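Local coordinates for toluene, o-xylene monooxygenase oxygenase subunit (PDB 2INC), which forms part of the carboxylate-bridged diiron hydroxylase of toluene/o-xylene monooxygenase, which probably uses dioxygen to hydroxylate aromatic hydrocarbons, at residues 106-110 with 234-240; 226-231 with 296-300. All blocks are in the same frame, centred on the assembly; numbering follows the deposited sequence.

Contact 1: 106-110 with 234-240; sequences LTREW and LAQSEGD
One aromatic side chain can join the start of one helix to the end of another, and Trp110 does so here. Leu106 and Thr107 are extended; helix 108-117 then begins, with Thr107 as N-cap, its OG1 (chi1 p) accepting from Trp110 N at 3.1 Å. Across the contact, helix 208-237 finishes in a Schellman motif: Gly239 has positive phi (98°), and Asp240 N returns to Ala235 O at 2.8 Å. The CA atoms of Leu106 and Gly239 lie 6.5 Å apart, those of Trp110 and Glu238 7.1 Å.

Trp110 (chi1 t, chi2 -113°) carries the largest buried area. Glu238 CB sits over one face of its six-membered ring, 4.0 Å from the centroid, in a CH-pi contact, while Trp110 CZ2 lies 3.6 Å from Ala235 CB and CZ3 3.7 Å from Leu234 CG. At the ring edge, Trp110 NE1 donates a hydrogen bond to Asp240 OD2 at 2.7 Å, with an N-H...O angle of 165°. A water accepts from Thr107 N (2.8 Å) and donates to Glu238 O (2.9 Å).

Asp240 (chi1 t) also N-caps helix 241-268 through OD1 and Leu243 N. Its two oxygens thus serve different partners: the carboxylate satisfies a buried indole NH while capping the next helix.

Contact 2: 226-231 with 296-300; sequences ALLQQL and YCSAL
In the all-helical fold of this ferritin-clan protein, helices pack through apolar side chains, and a local pi-type turn can alter which of them face a neighbour. Residues 226-231 of helix 208-237 contain such a turn: Leu231 N hydrogen-bonds to Ala226 O at 3.0 Å, five residues back. Residues 296-300 lie at the C-terminal end of helix 274-299 and run in the same general direction, with CA atoms 6.6 Å apart at Ala226 and Cys297 and 8.2 Å at Leu231 and Leu300. Leu300 is extended (phi -74°, psi 158°).

No hydrogen bond crosses between the segments. The aromatic contribution comes from Tyr296 (chi1 t, chi2 89°): Leu227 (m, p) places CD1 over its ring face, 3.9 Å from the centroid, in a CH-pi contact. Outside the pair, Trp192 and Phe117 meet the ring edge-to-face, and its hydroxyl hydrogen-bonds to Phe117 O.

The remaining contacts are van der Waals packing, most of it apolar. Ala226 CB packs against both Tyr296 CD2 at 3.7 Å and Cys297 SG at 4.0 Å. Farther along, Leu300 (m, t) reaches Gln230 CB with CD1 at 4.5 Å. Leu231 (t, p) serves two partners: CD1 lies 4.3 Å from Leu300 CD2, and CD2 touches Tyr296 OH at 3.5 Å.

Overall arrangement
Followed from the N terminus, the chain enters contact 1 at 106-110, passes through helices 121-138 and 142-172, and returns along helix 208-237. That helix first supplies 226-231 to contact 2, then closes the 123-residue loop of contact 1 at 234-240. Helices 241-268 and 274-299 follow before 296-300 closes contact 2 across 64 intervening residues. The two loops therefore cross instead of nesting. Their centres are 14 Å apart, and the contacts touch: Leu234 CD2 packs on Leu300 CD2 at 4.0 Å, and Trp110 CH2 on Leu231 CD1 at 4.2 Å. Helix 208-237 thus joins helices 108-117 and 274-299 through one continuous run of packing.

Contact 1: 106-110 with 234-240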
loop_
_atom_site.group_PDB
_atom_site.type_symbol
_atom_site.label_atom_id
_atom_site.label_comp_id
_atom_site.label_asym_id
_atom_site.label_seq_id
_atom_site.Cartn_x
_atom_site.Cartn_y
_atom_site.Cartn_z
ATOM N N LEU B 106 36.508 -8.920 21.644
ATOM C CA LEU B 106 36.127 -9.489 22.956
ATOM C C LEU B 106 37.288 -10.312 23.506
ATOM O O LEU B 106 38.049 -10.911 22.719
ATOM C CB LEU B 106 34.913 -10.428 22.785
ATOM C CG LEU B 106 33.664 -9.922 22.040
ATOM C CD1 LEU B 106 32.663 -11.084 21.720
ATOM C CD2 LEU B 106 33.020 -8.797 22.855
ATOM N N THR B 107 37.416 -10.386 24.832
ATOM C CA THR B 107 38.520 -11.185 25.423
ATOM C C THR B 107 38.253 -12.694 25.370
ATOM O O THR B 107 37.100 -13.129 25.253
ATOM C CB THR B 107 38.752 -10.861 26.880
ATOM O OG1 THR B 107 37.582 -11.216 27.640
ATOM C CG2 THR B 107 39.055 -9.370 27.080
ATOM N N ARG B 108 39.299 -13.506 25.507
ATOM C CA ARG B 108 39.100 -14.960 25.469
ATOM C C ARG B 108 38.167 -15.393 26.608
ATOM O O ARG B 108 37.304 -16.284 26.424
ATOM C CB ARG B 108 40.450 -15.696 25.610
ATOM C CG ARG B 108 40.317 -17.228 25.542
ATOM C CD ARG B 108 39.559 -17.682 24.244
ATOM N NE ARG B 108 39.177 -19.100 24.250
ATOM C CZ ARG B 108 38.976 -19.844 23.163
ATOM N NH1 ARG B 108 39.112 -19.336 21.932
ATOM N NH2 ARG B 108 38.641 -21.124 23.308
ATOM N N GLU B 109 38.346 -14.768 27.780
ATOM C CA GLU B 109 37.577 -15.106 28.962
ATOM C C GLU B 109 36.074 -14.796 28.762
ATOM O O GLU B 109 35.201 -15.591 29.152
ATOM C CB GLU B 109 38.105 -14.350 30.178
ATOM C CG GLU B 109 39.542 -14.788 30.629
ATOM C CD GLU B 109 40.742 -14.098 29.856
ATOM O OE1 GLU B 109 41.920 -14.424 30.214
ATOM O OE2 GLU B 109 40.538 -13.272 28.913
ATOM N N TRP B 110 35.777 -13.641 28.179
ATOM C CA TRP B 110 34.368 -13.313 27.865
ATOM C C TRP B 110 33.789 -14.282 26.816
ATOM O O TRP B 110 32.668 -14.799 26.939
ATOM C CB TRP B 110 34.235 -11.868 27.370
ATOM C CG TRP B 110 32.808 -11.557 27.052
ATOM C CD1 TRP B 110 32.258 -11.299 25.840
ATOM C CD2 TRP B 110 31.758 -11.467 27.999
ATOM N NE1 TRP B 110 30.893 -11.069 25.969
ATOM C CE2 TRP B 110 30.572 -11.160 27.295
ATOM C CE3 TRP B 110 31.700 -11.615 29.387
ATOM C CZ2 TRP B 110 29.336 -11.016 27.946
ATOM C CZ3 TRP B 110 30.459 -11.469 30.029
ATOM C CH2 TRP B 110 29.308 -11.182 29.309
ATOM N N LEU B 234 26.471 -7.368 32.686
ATOM C CA LEU B 234 27.785 -7.912 32.704
ATOM C C LEU B 234 28.440 -7.752 31.326
ATOM O O LEU B 234 29.620 -7.392 31.229
ATOM C CB LEU B 234 27.689 -9.381 33.092
ATOM C CG LEU B 234 29.006 -10.093 33.187
ATOM C CD1 LEU B 234 29.861 -9.431 34.291
ATOM C CD2 LEU B 234 28.721 -11.578 33.484
ATOM N N ALA B 235 27.684 -8.041 30.257
ATOM C CA ALA B 235 28.220 -7.937 28.881
ATOM C C ALA B 235 28.783 -6.553 28.665
ATOM O O ALA B 235 29.902 -6.397 28.145
ATOM C CB ALA B 235 27.140 -8.202 27.850
ATOM N N GLN B 236 27.986 -5.549 29.050
ATOM C CA GLN B 236 28.353 -4.164 28.826
ATOM C C GLN B 236 29.665 -3.827 29.532
ATOM O O GLN B 236 30.545 -3.205 28.936
ATOM C CB GLN B 236 27.241 -3.233 29.296
ATOM C CG GLN B 236 27.330 -1.869 28.616
ATOM C CD GLN B 236 26.660 -0.723 29.369
ATOM O OE1 GLN B 236 25.500 -0.820 29.830
ATOM N NE2 GLN B 236 27.384 0.400 29.460
ATOM N N SER B 237 29.783 -4.232 30.798
ATOM C CA SER B 237 30.981 -3.969 31.585
ATOM C C SER B 237 32.176 -4.766 31.080
ATOM O O SER B 237 33.318 -4.370 31.275
ATOM C CB SER B 237 30.699 -4.235 33.071
ATOM O OG SER B 237 30.840 -5.611 33.374
ATOM N N GLU B 238 31.927 -5.848 30.358
ATOM C CA GLU B 238 32.985 -6.681 29.840
ATOM C C GLU B 238 33.386 -6.339 28.424
ATOM O O GLU B 238 34.194 -7.063 27.813
ATOM C CB GLU B 238 32.584 -8.164 29.883
ATOM C CG GLU B 238 32.644 -8.791 31.254
ATOM C CD GLU B 238 33.964 -8.562 31.941
ATOM O OE1 GLU B 238 35.015 -8.871 31.325
ATOM O OE2 GLU B 238 33.940 -8.055 33.087
ATOM N N GLY B 239 32.815 -5.279 27.868
ATOM C CA GLY B 239 33.200 -4.855 26.521
ATOM C C GLY B 239 32.285 -5.322 25.404
ATOM O O GLY B 239 32.467 -4.903 24.241
ATOM N N ASP B 240 31.286 -6.153 25.741
ATOM C CA ASP B 240 30.404 -6.730 24.722
ATOM C C ASP B 240 29.276 -5.748 24.483
ATOM O O ASP B 240 28.203 -5.875 25.071
ATOM C CB ASP B 240 29.844 -8.086 25.162
ATOM C CG ASP B 240 29.246 -8.880 23.996
ATOM O OD1 ASP B 240 28.767 -8.277 22.999
ATOM O OD2 ASP B 240 29.261 -10.121 24.043
HETATM O O HOH W 1 35.248 -8.945 25.847
#

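Contact 2: 226-231 with 296-300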
loop_
_atom_site.group_PDB
_atom_site.type_symbol
_atom_site.label_atom_id
_atom_site.label_comp_id
_atom_site.label_asym_id
_atom_site.label_seq_id
_atom_site.Cartn_x
_atom_site.Cartn_y
_atom_site.Cartn_z
ATOM N N ALA B 226 17.686 -12.762 35.012
ATOM C CA ALA B 226 18.969 -13.432 34.883
ATOM C C ALA B 226 19.653 -13.199 33.535
ATOM O O ALA B 226 20.815 -12.746 33.458
ATOM C CB ALA B 226 18.817 -14.950 35.184
ATOM N N LEU B 227 18.931 -13.492 32.464
ATOM C CA LEU B 227 19.524 -13.568 31.143
ATOM C C LEU B 227 19.522 -12.255 30.416
ATOM O O LEU B 227 20.365 -12.027 29.577
ATOM C CB LEU B 227 18.809 -14.612 30.293
ATOM C CG LEU B 227 19.333 -16.032 30.435
ATOM C CD1 LEU B 227 19.001 -16.657 31.817
ATOM C CD2 LEU B 227 18.733 -16.855 29.355
ATOM N N LEU B 228 18.589 -11.359 30.689
ATOM C CA LEU B 228 18.641 -10.117 29.933
ATOM C C LEU B 228 19.286 -9.072 30.826
ATOM O O LEU B 228 20.316 -8.496 30.465
ATOM C CB LEU B 228 17.249 -9.676 29.435
ATOM C CG LEU B 228 16.456 -10.684 28.609
ATOM C CD1 LEU B 228 15.119 -10.065 28.150
ATOM C CD2 LEU B 228 17.272 -11.192 27.423
ATOM N N GLN B 229 18.717 -8.878 32.003
ATOM C CA GLN B 229 19.220 -7.862 32.888
ATOM C C GLN B 229 20.660 -8.118 33.367
ATOM O O GLN B 229 21.529 -7.293 33.120
ATOM C CB GLN B 229 18.268 -7.631 34.044
ATOM C CG GLN B 229 18.553 -6.357 34.815
ATOM C CD GLN B 229 18.364 -5.125 33.990
ATOM O OE1 GLN B 229 17.463 -5.049 33.157
ATOM N NE2 GLN B 229 19.196 -4.139 34.217
ATOM N N GLN B 230 20.916 -9.246 34.027
ATOM C CA GLN B 230 22.182 -9.421 34.724
ATOM C C GLN B 230 23.266 -9.779 33.723
ATOM O O GLN B 230 24.364 -9.229 33.763
ATOM C CB GLN B 230 22.058 -10.504 35.810
ATOM C CG GLN B 230 21.151 -10.105 36.991
ATOM C CD GLN B 230 21.628 -8.877 37.696
ATOM O OE1 GLN B 230 22.811 -8.762 37.985
ATOM N NE2 GLN B 230 20.729 -7.922 37.946
ATOM N N LEU B 231 22.983 -10.710 32.820
ATOM C CA LEU B 231 23.981 -11.014 31.793
ATOM C C LEU B 231 24.234 -9.799 30.881
ATOM O O LEU B 231 25.387 -9.461 30.592
ATOM C CB LEU B 231 23.575 -12.246 30.988
ATOM C CG LEU B 231 24.557 -12.679 29.892
ATOM C CD1 LEU B 231 25.843 -13.156 30.544
ATOM C CD2 LEU B 231 23.952 -13.771 29.037
ATOM N N TYR B 296 22.133 -20.063 38.253
ATOM C CA TYR B 296 22.670 -19.370 37.096
ATOM C C TYR B 296 23.545 -18.201 37.538
ATOM O O TYR B 296 24.688 -18.117 37.180
ATOM C CB TYR B 296 21.508 -18.912 36.184
ATOM C CG TYR B 296 21.921 -18.202 34.906
ATOM C CD1 TYR B 296 22.166 -18.918 33.744
ATOM C CD2 TYR B 296 22.010 -16.818 34.857
ATOM C CE1 TYR B 296 22.547 -18.292 32.569
ATOM C CE2 TYR B 296 22.409 -16.151 33.669
ATOM C CZ TYR B 296 22.665 -16.904 32.530
ATOM O OH TYR B 296 23.027 -16.313 31.329
ATOM N N CYS B 297 23.002 -17.326 38.364
ATOM C CA CYS B 297 23.687 -16.120 38.716
ATOM C C CYS B 297 24.864 -16.355 39.653
ATOM O O CYS B 297 25.825 -15.617 39.606
ATOM C CB CYS B 297 22.703 -15.130 39.322
ATOM S SG CYS B 297 21.512 -14.490 38.104
ATOM N N SER B 298 24.819 -17.398 40.470
ATOM C CA SER B 298 25.929 -17.648 41.369
ATOM C C SER B 298 27.162 -17.994 40.558
ATOM O O SER B 298 28.287 -17.790 41.007
ATOM C CB SER B 298 25.613 -18.763 42.369
ATOM O OG SER B 298 25.665 -20.005 41.678
ATOM N N ALA B 299 26.955 -18.513 39.362
ATOM C CA ALA B 299 28.070 -18.957 38.526
ATOM C C ALA B 299 28.671 -17.819 37.719
ATOM O O ALA B 299 29.770 -17.961 37.194
ATOM C CB ALA B 299 27.641 -20.087 37.619
ATOM N N LEU B 300 27.952 -16.703 37.605
ATOM C CA LEU B 300 28.467 -15.498 36.943
ATOM C C LEU B 300 29.489 -14.811 37.858
ATOM O O LEU B 300 29.493 -15.064 39.056
ATOM C CB LEU B 300 27.331 -14.513 36.700
ATOM C CG LEU B 300 26.211 -14.815 35.697
ATOM C CD1 LEU B 300 25.259 -13.643 35.696
ATOM C CD2 LEU B 300 26.790 -14.997 34.344
#